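Local coordinates for protein aldehyde dehydrogenase 12 (Zea mays, PDB 6D97) that catalyses the NAD+-dependent oxidation of L-glutamate gamma-semialdehyde, the last step of proline catabolism in plants, at residues 388-394 and 408-414; 460-466 and 482-488; 307-312 and 489-493; 148-152 and 199-203. All coordinates share one frame; numbering follows the deposited sequence.

How the interactions relate
Interactions 1 and 2 reach the same seven-stranded mixed sheet at its two outermost strands within the chain, 388-391 and 485-488, and their centres lie about 24 Å apart. Interaction 3 adjoins interaction 2: segment 489-493 follows strand 485-488 directly, Ile466 O probably accepts a hydrogen bond from Gly489 N at 3.0 Å, and both contacts meet the second subunit. Interactions 1 and 3 do not touch, their nearest atoms being about 11 Å apart. Interaction 4 lies near the bound NAD, with the side chain of Asn199 about 6 Å from the dinucleotide. In interaction 2 the side chain of Leu462 is about 11 Å from NAD.

Interaction 1: residues 388-394 and 408-414; sequences KVLFGGE and MKPTAVF
Leu390 and Phe391 both stand opposite Ala412, forming a classic beta bulge in the antiparallel pairing of strands 388-391 and 411-414. Strand 388-391 is an outermost strand of the seven-stranded mixed sheet within this chain, and 411-414 carries the sheet on to strand 437-443.

Backbone bonds set the register. Lys388 and Phe414 exchange two of them, and the bulge is spanned by Leu390 N to Ala412 O (2.9 Å) and Ala412 N to Phe391 O (3.2 Å). Past the strand, Lys409 N donates to Glu394 O. Gly392 passes so close to the other segment that a beta carbon there would collide with Pro410 O.

One hydroxyl takes over where the ladder ends. Thr411 OG1, set beside its own backbone N (chi1 -60°), accepts from Gly393 N at 2.9 Å and donates to Lys409 O. Nearby, the chains of Glu394 and Lys409 lie side by side and point the same way, ending in a weak salt bridge of 3.4 Å between Glu394 OE1 and Lys409 NZ.

Packing is closest at the bulge. Ala412 CB sits over one face of the Phe391 ring in a CH-pi contact, 3.5 Å from CZ, while Pro410 O lies at the ring's edge. Tyr321 and helix 345-354 also touch this phenylalanine. Leu390 runs obliquely to Phe414, its CG 3.9 Å from the CB of that residue. Separately, at the loop end, Met408, bent at chi2 and chi3 and packed on helix 371-382, brings both SD and CE to 3.7 Å from Glu394 O.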
loop_
_atom_site.group_PDB
_atom_site.type_symbol
_atom_site.label_atom_id
_atom_site.label_comp_id
_atom_site.label_asym_id
_atom_site.label_seq_id
_atom_site.Cartn_x
_atom_site.Cartn_y
_atom_site.Cartn_z
ATOM N N LYS A 388 41.616 28.439 -6.103
ATOM C CA LYS A 388 41.850 29.531 -5.169
ATOM C C LYS A 388 40.965 29.352 -3.945
ATOM O O LYS A 388 39.835 28.868 -4.053
ATOM C CB LYS A 388 41.585 30.893 -5.824
ATOM C CG LYS A 388 40.230 31.012 -6.499
ATOM C CD LYS A 388 40.010 32.405 -7.070
ATOM C CE LYS A 388 38.639 32.528 -7.727
ATOM N NZ LYS A 388 38.410 33.887 -8.299
ATOM N N VAL A 389 41.495 29.736 -2.785
ATOM C CA VAL A 389 40.705 29.758 -1.559
ATOM C C VAL A 389 39.711 30.908 -1.641
ATOM O O VAL A 389 40.096 32.069 -1.828
ATOM C CB VAL A 389 41.606 29.899 -0.325
ATOM C CG1 VAL A 389 40.765 29.918 0.953
ATOM C CG2 VAL A 389 42.631 28.782 -0.289
ATOM N N LEU A 390 38.423 30.592 -1.505
ATOM C CA LEU A 390 37.402 31.633 -1.523
ATOM C C LEU A 390 37.257 32.295 -0.158
ATOM O O LEU A 390 37.137 33.522 -0.070
ATOM C CB LEU A 390 36.068 31.052 -1.992
ATOM C CG LEU A 390 36.023 30.546 -3.437
ATOM C CD1 LEU A 390 34.712 29.819 -3.692
ATOM C CD2 LEU A 390 36.217 31.683 -4.436
ATOM N N PHE A 391 37.265 31.506 0.914
ATOM C CA PHE A 391 37.335 32.058 2.261
ATOM C C PHE A 391 37.830 30.979 3.213
ATOM O O PHE A 391 37.897 29.798 2.871
ATOM C CB PHE A 391 35.989 32.638 2.720
ATOM C CG PHE A 391 34.801 31.761 2.430
ATOM C CD1 PHE A 391 34.420 30.766 3.315
ATOM C CD2 PHE A 391 34.040 31.963 1.288
ATOM C CE1 PHE A 391 33.316 29.973 3.058
ATOM C CE2 PHE A 391 32.939 31.171 1.021
ATOM C CZ PHE A 391 32.573 30.175 1.910
ATOM N N GLY A 392 38.192 31.413 4.419
ATOM C CA GLY A 392 38.732 30.484 5.397
ATOM C C GLY A 392 40.141 30.056 5.032
ATOM O O GLY A 392 40.944 30.841 4.517
ATOM N N GLY A 393 40.447 28.791 5.297
ATOM C CA GLY A 393 41.760 28.254 5.015
ATOM C C GLY A 393 42.779 28.436 6.115
ATOM O O GLY A 393 43.960 28.144 5.895
ATOM N N GLU A 394 42.367 28.908 7.286
ATOM C CA GLU A 394 43.257 29.147 8.408
ATOM C C GLU A 394 42.694 28.493 9.659
ATOM O O GLU A 394 41.478 28.308 9.773
ATOM C CB GLU A 394 43.448 30.652 8.650
ATOM C CG GLU A 394 44.176 31.362 7.518
ATOM C CD GLU A 394 44.079 32.872 7.610
ATOM O OE1 GLU A 394 43.282 33.366 8.436
ATOM O OE2 GLU A 394 44.798 33.562 6.854
ATOM N N MET A 408 39.365 24.451 12.606
ATOM C CA MET A 408 39.524 25.184 11.360
ATOM C C MET A 408 38.404 26.197 11.184
ATOM O O MET A 408 37.258 25.950 11.573
ATOM C CB MET A 408 39.537 24.228 10.163
ATOM C CG MET A 408 40.864 23.532 9.925
ATOM S SD MET A 408 42.116 24.652 9.274
ATOM C CE MET A 408 41.333 25.189 7.754
ATOM N N LYS A 409 38.745 27.335 10.592
ATOM C CA LYS A 409 37.724 28.252 10.124
ATOM C C LYS A 409 36.987 27.626 8.941
ATOM O O LYS A 409 37.560 26.812 8.211
ATOM C CB LYS A 409 38.346 29.582 9.705
ATOM C CG LYS A 409 39.019 30.360 10.826
ATOM C CD LYS A 409 39.654 31.638 10.296
ATOM C CE LYS A 409 40.252 32.474 11.416
ATOM N NZ LYS A 409 40.943 33.685 10.895
ATOM N N PRO A 410 35.717 27.979 8.737
ATOM C CA PRO A 410 34.976 27.443 7.586
ATOM C C PRO A 410 35.702 27.761 6.290
ATOM O O PRO A 410 36.040 28.914 6.014
ATOM C CB PRO A 410 33.622 28.158 7.666
ATOM C CG PRO A 410 33.489 28.544 9.093
ATOM C CD PRO A 410 34.881 28.857 9.570
ATOM N N THR A 411 35.945 26.724 5.497
ATOM C CA THR A 411 36.795 26.827 4.323
ATOM C C THR A 411 36.047 26.394 3.070
ATOM O O THR A 411 35.345 25.377 3.067
ATOM C CB THR A 411 38.058 25.982 4.491
ATOM O OG1 THR A 411 38.787 26.438 5.638
ATOM C CG2 THR A 411 38.940 26.084 3.250
ATOM N N ALA A 412 36.209 27.179 2.007
ATOM C CA ALA A 412 35.710 26.847 0.681
ATOM C C ALA A 412 36.813 27.117 -0.329
ATOM O O ALA A 412 37.419 28.193 -0.317
ATOM C CB ALA A 412 34.463 27.661 0.330
ATOM N N VAL A 413 37.071 26.147 -1.201
ATOM C CA VAL A 413 38.124 26.246 -2.205
ATOM C C VAL A 413 37.486 26.118 -3.577
ATOM O O VAL A 413 36.778 25.141 -3.851
ATOM C CB VAL A 413 39.208 25.175 -2.007
ATOM C CG1 VAL A 413 40.204 25.227 -3.153
ATOM C CG2 VAL A 413 39.911 25.368 -0.673
ATOM N N PHE A 414 37.729 27.100 -4.437
ATOM C CA PHE A 414 37.284 27.003 -5.817
ATOM C C PHE A 414 38.243 26.131 -6.615
ATOM O O PHE A 414 39.464 26.252 -6.488
ATOM C CB PHE A 414 37.188 28.388 -6.453
ATOM C CG PHE A 414 36.826 28.364 -7.915
ATOM C CD1 PHE A 414 35.506 28.204 -8.314
ATOM C CD2 PHE A 414 37.802 28.514 -8.888
ATOM C CE1 PHE A 414 35.167 28.185 -9.654
ATOM C CE2 PHE A 414 37.470 28.496 -10.230
ATOM C CZ PHE A 414 36.150 28.330 -10.613
#

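Interaction 2: residues 460-466 and 482-488; sequences AHLTAAI and VNGTTYA
The carboxamide of Asn483 bonds to the other segment through both ends. With CG beside the backbone N and anti to the carbonyl carbon (chi1 -74°), the amide is carried across to His461 and Thr463. Its ND2 donates to Thr463 O at 2.7 Å, coming from above that carbonyl's plane, while OD1 accepts from His461 ND1 at 3.1 Å and lies close to the imidazole plane. Ring and amide are turned 63° apart. A water accepts from Asn483 ND2, and its oxygen lies 2.6 Å from Ala460 O, to which it probably donates. Through its other ring nitrogen, NE2, His461 is hydrogen-bonded to Lys94 of the second subunit. A leucine in place of Asn483 would probably leave His461 ND1 and Thr463 O without these mates and the imidazole freer to turn.

The backbone bonds begin beside this amide, with Gly484 N to His461 O and Thr485 N to Leu462 O (2.8 Å). They run on as a regular parallel ladder, in which Tyr487 N reaches Ala464 O and Ile466 N reaches Tyr487 O. Strands 463-467 and 485-488 belong to a beta-alpha-beta unit connected through helix 471-479. A strand of the second subunit pairs in parallel with 485-488, continuing the sheet across the interface.

Packing completes the contact. Val482 CB lies over one face of the His461 ring, 4.1 Å from its centroid. Thr463 CG2 lies alongside Thr485 CB. On the same face as Ala464, Ile466 CD1 meets Thr486 CG2 at 3.9 Å.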
loop_
_atom_site.group_PDB
_atom_site.type_symbol
_atom_site.label_atom_id
_atom_site.label_comp_id
_atom_site.label_asym_id
_atom_site.label_seq_id
_atom_site.Cartn_x
_atom_site.Cartn_y
_atom_site.Cartn_z
ATOM N N ALA A 460 29.745 7.655 -3.731
ATOM C CA ALA A 460 28.750 7.759 -2.675
ATOM C C ALA A 460 27.559 8.547 -3.189
ATOM O O ALA A 460 27.721 9.538 -3.908
ATOM C CB ALA A 460 29.332 8.428 -1.421
ATOM N N HIS A 461 26.358 8.101 -2.817
ATOM C CA HIS A 461 25.109 8.701 -3.280
ATOM C C HIS A 461 24.164 8.829 -2.082
ATOM O O HIS A 461 23.161 8.122 -1.972
ATOM C CB HIS A 461 24.499 7.877 -4.413
ATOM C CG HIS A 461 25.415 7.693 -5.582
ATOM N ND1 HIS A 461 25.852 8.747 -6.354
ATOM C CD2 HIS A 461 25.990 6.584 -6.100
ATOM C CE1 HIS A 461 26.651 8.294 -7.303
ATOM N NE2 HIS A 461 26.749 6.983 -7.173
ATOM N N LEU A 462 24.500 9.751 -1.181
ATOM C CA LEU A 462 23.703 9.971 0.016
ATOM C C LEU A 462 22.728 11.123 -0.199
ATOM O O LEU A 462 21.600 10.904 -0.648
ATOM C CB LEU A 462 24.615 10.238 1.217
ATOM C CG LEU A 462 23.983 10.207 2.609
ATOM C CD1 LEU A 462 22.930 9.120 2.713
ATOM C CD2 LEU A 462 25.060 9.981 3.651
ATOM N N THR A 463 23.142 12.348 0.111
ATOM C CA THR A 463 22.275 13.501 -0.065
ATOM C C THR A 463 22.755 14.368 -1.219
ATOM O O THR A 463 23.890 14.257 -1.690
ATOM C CB THR A 463 22.183 14.340 1.213
ATOM O OG1 THR A 463 23.460 14.917 1.507
ATOM C CG2 THR A 463 21.745 13.479 2.377
ATOM N N ALA A 464 21.853 15.230 -1.676
ATOM C CA ALA A 464 22.093 16.102 -2.816
ATOM C C ALA A 464 21.001 17.158 -2.838
ATOM O O ALA A 464 19.908 16.956 -2.302
ATOM C CB ALA A 464 22.111 15.323 -4.132
ATOM N N ALA A 465 21.313 18.286 -3.468
ATOM C CA ALA A 465 20.379 19.394 -3.590
ATOM C C ALA A 465 20.476 19.995 -4.981
ATOM O O ALA A 465 21.574 20.195 -5.508
ATOM C CB ALA A 465 20.644 20.477 -2.538
ATOM N N ILE A 466 19.318 20.282 -5.567
ATOM C CA ILE A 466 19.221 20.916 -6.876
ATOM C C ILE A 466 18.450 22.210 -6.660
ATOM O O ILE A 466 17.219 22.200 -6.527
ATOM C CB ILE A 466 18.537 20.019 -7.911
ATOM C CG1 ILE A 466 19.082 18.592 -7.816
ATOM C CG2 ILE A 466 18.750 20.581 -9.313
ATOM C CD1 ILE A 466 18.177 17.564 -8.422
ATOM N N VAL A 482 21.393 9.826 -8.703
ATOM C CA VAL A 482 21.121 8.626 -7.912
ATOM C C VAL A 482 20.787 8.939 -6.452
ATOM O O VAL A 482 19.943 8.261 -5.852
ATOM C CB VAL A 482 22.317 7.653 -7.993
ATOM C CG1 VAL A 482 22.154 6.493 -7.019
ATOM C CG2 VAL A 482 22.491 7.128 -9.410
ATOM N N ASN A 483 21.419 9.979 -5.890
ATOM C CA ASN A 483 21.562 10.140 -4.439
ATOM C C ASN A 483 20.263 9.893 -3.676
ATOM O O ASN A 483 19.204 10.405 -4.041
ATOM C CB ASN A 483 22.097 11.536 -4.128
ATOM C CG ASN A 483 23.562 11.675 -4.462
ATOM O OD1 ASN A 483 24.065 11.041 -5.391
ATOM N ND2 ASN A 483 24.262 12.494 -3.692
ATOM N N GLY A 484 20.364 9.101 -2.604
ATOM C CA GLY A 484 19.174 8.516 -2.003
ATOM C C GLY A 484 18.283 9.513 -1.292
ATOM O O GLY A 484 17.114 9.223 -1.020
ATOM N N THR A 485 18.815 10.689 -0.970
ATOM C CA THR A 485 18.043 11.732 -0.293
ATOM C C THR A 485 18.343 13.050 -1.002
ATOM O O THR A 485 19.219 13.813 -0.584
ATOM C CB THR A 485 18.365 11.808 1.188
ATOM O OG1 THR A 485 18.376 10.489 1.746
ATOM C CG2 THR A 485 17.309 12.635 1.889
ATOM N N THR A 486 17.595 13.318 -2.065
ATOM C CA THR A 486 17.826 14.466 -2.926
ATOM C C THR A 486 16.709 15.482 -2.742
ATOM O O THR A 486 15.526 15.135 -2.821
ATOM C CB THR A 486 17.909 14.034 -4.390
ATOM O OG1 THR A 486 18.979 13.093 -4.547
ATOM C CG2 THR A 486 18.165 15.239 -5.277
ATOM N N TYR A 487 17.088 16.734 -2.501
ATOM C CA TYR A 487 16.147 17.837 -2.369
ATOM C C TYR A 487 16.172 18.674 -3.642
ATOM O O TYR A 487 17.238 18.910 -4.218
ATOM C CB TYR A 487 16.483 18.709 -1.157
ATOM C CG TYR A 487 16.497 17.980 0.172
ATOM C CD1 TYR A 487 17.548 17.136 0.515
ATOM C CD2 TYR A 487 15.470 18.152 1.093
ATOM C CE1 TYR A 487 17.575 16.478 1.727
ATOM C CE2 TYR A 487 15.484 17.491 2.307
ATOM C CZ TYR A 487 16.538 16.656 2.619
ATOM O OH TYR A 487 16.556 16.004 3.831
ATOM N N ALA A 488 14.997 19.122 -4.079
ATOM C CA ALA A 488 14.863 19.829 -5.348
ATOM C C ALA A 488 13.916 21.006 -5.179
ATOM O O ALA A 488 12.807 20.845 -4.666
ATOM C CB ALA A 488 14.353 18.896 -6.453
HETATM O O HOH W 1 27.141 12.038 -4.017
#

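Interaction 3: residues 307-312 and 489-493; sequences QEVDYV and GIRAR
Arg491 grips the hydroxyl of Tyr311 side-on, with two nitrogens meeting one oxygen: Arg491 NE at 3.0 Å and NH2 at 3.2 Å from Tyr311 OH. The oxygen lies at the edge of the guanidinium, near its plane, and the phenol ring stands almost perpendicular to that plane at 85°. A turn at chi3 (66°) in an arginine chain that is otherwise extended folds NE and NH2 round to the hydroxyl. The same bend leaves the aliphatic part of the chain against the ring, with Arg491 CG 3.6 Å from Tyr311 CE1. A water adds a third link, bonded to Tyr311 OH and donating to Arg491 O at 2.7 Å. The phenolic oxygen is thus held by two of the three guanidinium nitrogens, NE and NH2, and by the water, which ties the side chain and the backbone of Arg491 to one point on the helix.

Beside this polar grip, Ile490 packs obliquely across Gln307, its CG1 3.6 Å from Gln307 CG, and Val312 CG2 approaches Ile490 O at 3.7 Å. The contact is looser at the partly exposed Glu308, where CB comes only to 4.5 Å from Ile490 CG1 and the carboxylate leads away.

Ile490 and Arg491 are the central residues of a type I turn from Gly489 to Ala492, directly after strand 485-488. Arg491 reaches Tyr311 in the first turn of helix 309-321, and Ile490 packs mainly on Gln307, just before that helix. Trp314 of the helix meets the Tyr311 ring edge-to-face. Trp541 and Val537 of the second subunit also pack on Tyr311, while Val467 of strand 463-467 touches both Val312 and Ile490.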
loop_
_atom_site.group_PDB
_atom_site.type_symbol
_atom_site.label_atom_id
_atom_site.label_comp_id
_atom_site.label_asym_id
_atom_site.label_seq_id
_atom_site.Cartn_x
_atom_site.Cartn_y
_atom_site.Cartn_z
ATOM N N GLN A 307 17.576 33.418 -8.031
ATOM C CA GLN A 307 16.561 34.065 -7.207
ATOM C C GLN A 307 16.791 33.679 -5.752
ATOM O O GLN A 307 17.500 32.712 -5.455
ATOM C CB GLN A 307 15.144 33.677 -7.638
ATOM C CG GLN A 307 14.848 32.200 -7.500
ATOM C CD GLN A 307 13.549 31.802 -8.164
ATOM O OE1 GLN A 307 13.546 31.297 -9.286
ATOM N NE2 GLN A 307 12.436 32.026 -7.475
ATOM N N GLU A 308 16.160 34.441 -4.854
ATOM C CA GLU A 308 16.246 34.231 -3.406
ATOM C C GLU A 308 17.696 34.038 -2.965
ATOM O O GLU A 308 18.030 33.104 -2.236
ATOM C CB GLU A 308 15.382 33.047 -2.965
ATOM C CG GLU A 308 13.926 33.129 -3.393
ATOM C CD GLU A 308 13.152 34.206 -2.651
ATOM O OE1 GLU A 308 11.994 34.471 -3.038
ATOM O OE2 GLU A 308 13.694 34.786 -1.684
ATOM N N VAL A 309 18.564 34.941 -3.430
ATOM C CA VAL A 309 20.002 34.781 -3.220
ATOM C C VAL A 309 20.330 34.719 -1.733
ATOM O O VAL A 309 21.170 33.922 -1.301
ATOM C CB VAL A 309 20.772 35.914 -3.921
ATOM C CG1 VAL A 309 22.269 35.728 -3.735
ATOM C CG2 VAL A 309 20.410 35.970 -5.399
ATOM N N ASP A 310 19.677 35.561 -0.928
ATOM C CA ASP A 310 19.914 35.542 0.513
ATOM C C ASP A 310 19.540 34.194 1.114
ATOM O O ASP A 310 20.315 33.606 1.878
ATOM C CB ASP A 310 19.128 36.666 1.187
ATOM C CG ASP A 310 19.694 38.036 0.887
ATOM O OD1 ASP A 310 20.918 38.224 1.042
ATOM O OD2 ASP A 310 18.915 38.926 0.494
ATOM N N TYR A 311 18.352 33.685 0.774
ATOM C CA TYR A 311 17.920 32.399 1.310
ATOM C C TYR A 311 18.859 31.279 0.884
ATOM O O TYR A 311 19.229 30.425 1.699
ATOM C CB TYR A 311 16.491 32.088 0.864
ATOM C CG TYR A 311 15.897 30.881 1.564
ATOM C CD1 TYR A 311 16.156 29.591 1.113
ATOM C CD2 TYR A 311 15.085 31.034 2.680
ATOM C CE1 TYR A 311 15.620 28.489 1.755
ATOM C CE2 TYR A 311 14.544 29.938 3.327
ATOM C CZ TYR A 311 14.816 28.670 2.861
ATOM O OH TYR A 311 14.279 27.578 3.504
ATOM N N VAL A 312 19.244 31.258 -0.395
ATOM C CA VAL A 312 20.126 30.208 -0.898
ATOM C C VAL A 312 21.482 30.272 -0.208
ATOM O O VAL A 312 22.075 29.239 0.125
ATOM C CB VAL A 312 20.262 30.314 -2.429
ATOM C CG1 VAL A 312 21.302 29.331 -2.945
ATOM C CG2 VAL A 312 18.915 30.065 -3.089
ATOM N N GLY A 489 14.348 22.176 -5.634
ATOM C CA GLY A 489 13.580 23.391 -5.461
ATOM C C GLY A 489 14.502 24.523 -5.072
ATOM O O GLY A 489 15.668 24.280 -4.750
ATOM N N ILE A 490 14.012 25.764 -5.102
ATOM C CA ILE A 490 14.875 26.885 -4.746
ATOM C C ILE A 490 15.259 26.842 -3.273
ATOM O O ILE A 490 16.276 27.427 -2.884
ATOM C CB ILE A 490 14.206 28.224 -5.112
ATOM C CG1 ILE A 490 15.268 29.297 -5.366
ATOM C CG2 ILE A 490 13.248 28.673 -4.019
ATOM C CD1 ILE A 490 16.200 28.976 -6.531
ATOM N N ARG A 491 14.481 26.146 -2.440
ATOM C CA ARG A 491 14.785 25.984 -1.026
ATOM C C ARG A 491 15.481 24.662 -0.731
ATOM O O ARG A 491 15.508 24.227 0.426
ATOM C CB ARG A 491 13.504 26.109 -0.195
ATOM C CG ARG A 491 12.824 27.467 -0.320
ATOM C CD ARG A 491 11.540 27.539 0.492
ATOM N NE ARG A 491 11.783 27.470 1.931
ATOM C CZ ARG A 491 10.834 27.596 2.852
ATOM N NH1 ARG A 491 9.574 27.798 2.488
ATOM N NH2 ARG A 491 11.145 27.520 4.139
ATOM N N ALA A 492 16.050 24.020 -1.752
ATOM C CA ALA A 492 16.686 22.723 -1.560
ATOM C C ALA A 492 17.924 22.847 -0.680
ATOM O O ALA A 492 18.665 23.832 -0.746
ATOM C CB ALA A 492 17.060 22.106 -2.910
ATOM N N ARG A 493 18.136 21.827 0.146
ATOM C CA ARG A 493 19.254 21.741 1.071
ATOM C C ARG A 493 19.874 20.355 0.956
ATOM O O ARG A 493 19.334 19.466 0.296
ATOM C CB ARG A 493 18.790 22.006 2.509
ATOM C CG ARG A 493 17.744 21.006 3.007
ATOM C CD ARG A 493 17.010 21.508 4.240
ATOM N NE ARG A 493 16.426 20.403 4.996
ATOM C CZ ARG A 493 15.210 19.910 4.791
ATOM N NH1 ARG A 493 14.431 20.428 3.852
ATOM N NH2 ARG A 493 14.774 18.897 5.530
HETATM O O HOH W 2 15.436 25.116 2.995
#

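Interaction 4: residues 148-152 and 199-203; sequences EVQVS and NFPLE
Glu148 OE1 receives two consecutive backbone N-H groups, from Leu202 N at 2.8 Å and from Glu203 N at 2.9 Å. The Glu203 bond is nearly straight (169°) and uses the anti lone pair of OE1; Leu202 N comes in nearly along the C-O axis. The other oxygen, OE2, forms a salt bridge with Lys140, so both ends of this buried carboxylate are engaged. A glutamine here, lacking the charge, would probably leave Lys140 without its ion-pair mate and hold the two amides more weakly.

These amides lie where the loop after strand 191-196 enters helix 203-214, in the Rossmann-type domain. The same loop passes near NAD, and Glu148 of helix 142-157 reaches across to it.

Within helix 142-157, Ser152 OG donates to Glu148 O at 2.7 Å. Ser152 N donates to that oxygen too, from the opposite face of the carbonyl.

Van der Waals contacts make up the rest. At the carboxylate, Glu148 CD lies at the edge of the Phe200 ring, 3.4 Å from CD1, and Pro201 CD approaches OE2. Farther along, Leu202, its CG anti to the backbone N (chi1 178°), sends CD2 against Ser152 OG at 3.5 Å and towards Val149 CG2; Met231 and Met234 of helix 229-240 pack on this leucine as well. Glu203 extends obliquely past Val151, whose CG1 is 3.5 Å from Glu203 OE2.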
loop_
_atom_site.group_PDB
_atom_site.type_symbol
_atom_site.label_atom_id
_atom_site.label_comp_id
_atom_site.label_asym_id
_atom_site.label_seq_id
_atom_site.Cartn_x
_atom_site.Cartn_y
_atom_site.Cartn_z
ATOM N N GLU A 148 18.461 17.470 17.268
ATOM C CA GLU A 148 18.609 16.025 17.392
ATOM C C GLU A 148 17.585 15.455 18.365
ATOM O O GLU A 148 16.969 14.418 18.094
ATOM C CB GLU A 148 20.028 15.681 17.847
ATOM C CG GLU A 148 20.740 14.677 16.964
ATOM C CD GLU A 148 22.020 14.155 17.585
ATOM O OE1 GLU A 148 22.038 12.979 18.014
ATOM O OE2 GLU A 148 23.006 14.923 17.640
ATOM N N VAL A 149 17.377 16.130 19.495
ATOM C CA VAL A 149 16.404 15.650 20.467
ATOM C C VAL A 149 14.989 15.791 19.923
ATOM O O VAL A 149 14.131 14.931 20.156
ATOM C CB VAL A 149 16.573 16.393 21.802
ATOM C CG1 VAL A 149 15.828 15.658 22.896
ATOM C CG2 VAL A 149 18.045 16.526 22.145
ATOM N N GLN A 150 14.720 16.877 19.196
ATOM C CA GLN A 150 13.384 17.101 18.655
ATOM C C GLN A 150 13.021 16.032 17.631
ATOM O O GLN A 150 11.904 15.499 17.643
ATOM C CB GLN A 150 13.299 18.496 18.040
ATOM C CG GLN A 150 13.160 19.608 19.063
ATOM C CD GLN A 150 13.453 20.978 18.484
ATOM O OE1 GLN A 150 14.203 21.108 17.515
ATOM N NE2 GLN A 150 12.858 22.010 19.075
ATOM N N VAL A 151 13.953 15.711 16.729
ATOM C CA VAL A 151 13.727 14.626 15.777
ATOM C C VAL A 151 13.453 13.325 16.518
ATOM O O VAL A 151 12.515 12.586 16.193
ATOM C CB VAL A 151 14.927 14.482 14.824
ATOM C CG1 VAL A 151 14.826 13.180 14.042
ATOM C CG2 VAL A 151 15.014 15.672 13.881
ATOM N N SER A 152 14.277 13.026 17.526
ATOM C CA SER A 152 14.076 11.824 18.328
ATOM C C SER A 152 12.701 11.823 18.981
ATOM O O SER A 152 12.001 10.804 18.978
ATOM C CB SER A 152 15.173 11.716 19.388
ATOM O OG SER A 152 16.455 11.859 18.806
ATOM N N ASN A 199 28.871 11.603 15.500
ATOM C CA ASN A 199 28.374 12.945 15.214
ATOM C C ASN A 199 26.916 13.147 15.619
ATOM O O ASN A 199 26.520 14.278 15.915
ATOM C CB ASN A 199 28.579 13.278 13.736
ATOM C CG ASN A 199 27.879 12.311 12.812
ATOM O OD1 ASN A 199 27.758 11.123 13.105
ATOM N ND2 ASN A 199 27.415 12.820 11.678
ATOM N N PHE A 200 26.107 12.088 15.656
ATOM C CA PHE A 200 24.731 12.173 16.151
ATOM C C PHE A 200 24.582 11.180 17.295
ATOM O O PHE A 200 24.139 10.038 17.090
ATOM C CB PHE A 200 23.717 11.916 15.038
ATOM C CG PHE A 200 23.638 13.025 14.022
ATOM C CD1 PHE A 200 22.894 14.168 14.280
ATOM C CD2 PHE A 200 24.311 12.929 12.814
ATOM C CE1 PHE A 200 22.822 15.193 13.354
ATOM C CE2 PHE A 200 24.241 13.950 11.882
ATOM C CZ PHE A 200 23.497 15.083 12.153
ATOM N N PRO A 201 24.931 11.575 18.523
ATOM C CA PRO A 201 24.978 10.608 19.631
ATOM C C PRO A 201 23.615 10.110 20.086
ATOM O O PRO A 201 23.561 9.151 20.866
ATOM C CB PRO A 201 25.676 11.394 20.754
ATOM C CG PRO A 201 26.275 12.606 20.093
ATOM C CD PRO A 201 25.385 12.913 18.936
ATOM N N LEU A 202 22.521 10.724 19.642
ATOM C CA LEU A 202 21.183 10.314 20.051
ATOM C C LEU A 202 20.320 9.867 18.883
ATOM O O LEU A 202 19.766 8.762 18.913
ATOM C CB LEU A 202 20.485 11.462 20.797
ATOM C CG LEU A 202 19.050 11.172 21.242
ATOM C CD1 LEU A 202 19.045 10.140 22.362
ATOM C CD2 LEU A 202 18.348 12.445 21.679
ATOM N N GLU A 203 20.209 10.695 17.842
ATOM C CA GLU A 203 19.204 10.483 16.803
ATOM C C GLU A 203 19.416 9.164 16.070
ATOM O O GLU A 203 18.479 8.374 15.913
ATOM C CB GLU A 203 19.227 11.651 15.817
ATOM C CG GLU A 203 18.229 11.538 14.682
ATOM C CD GLU A 203 18.316 12.714 13.730
ATOM O OE1 GLU A 203 18.797 13.788 14.151
ATOM O OE2 GLU A 203 17.914 12.568 12.558
#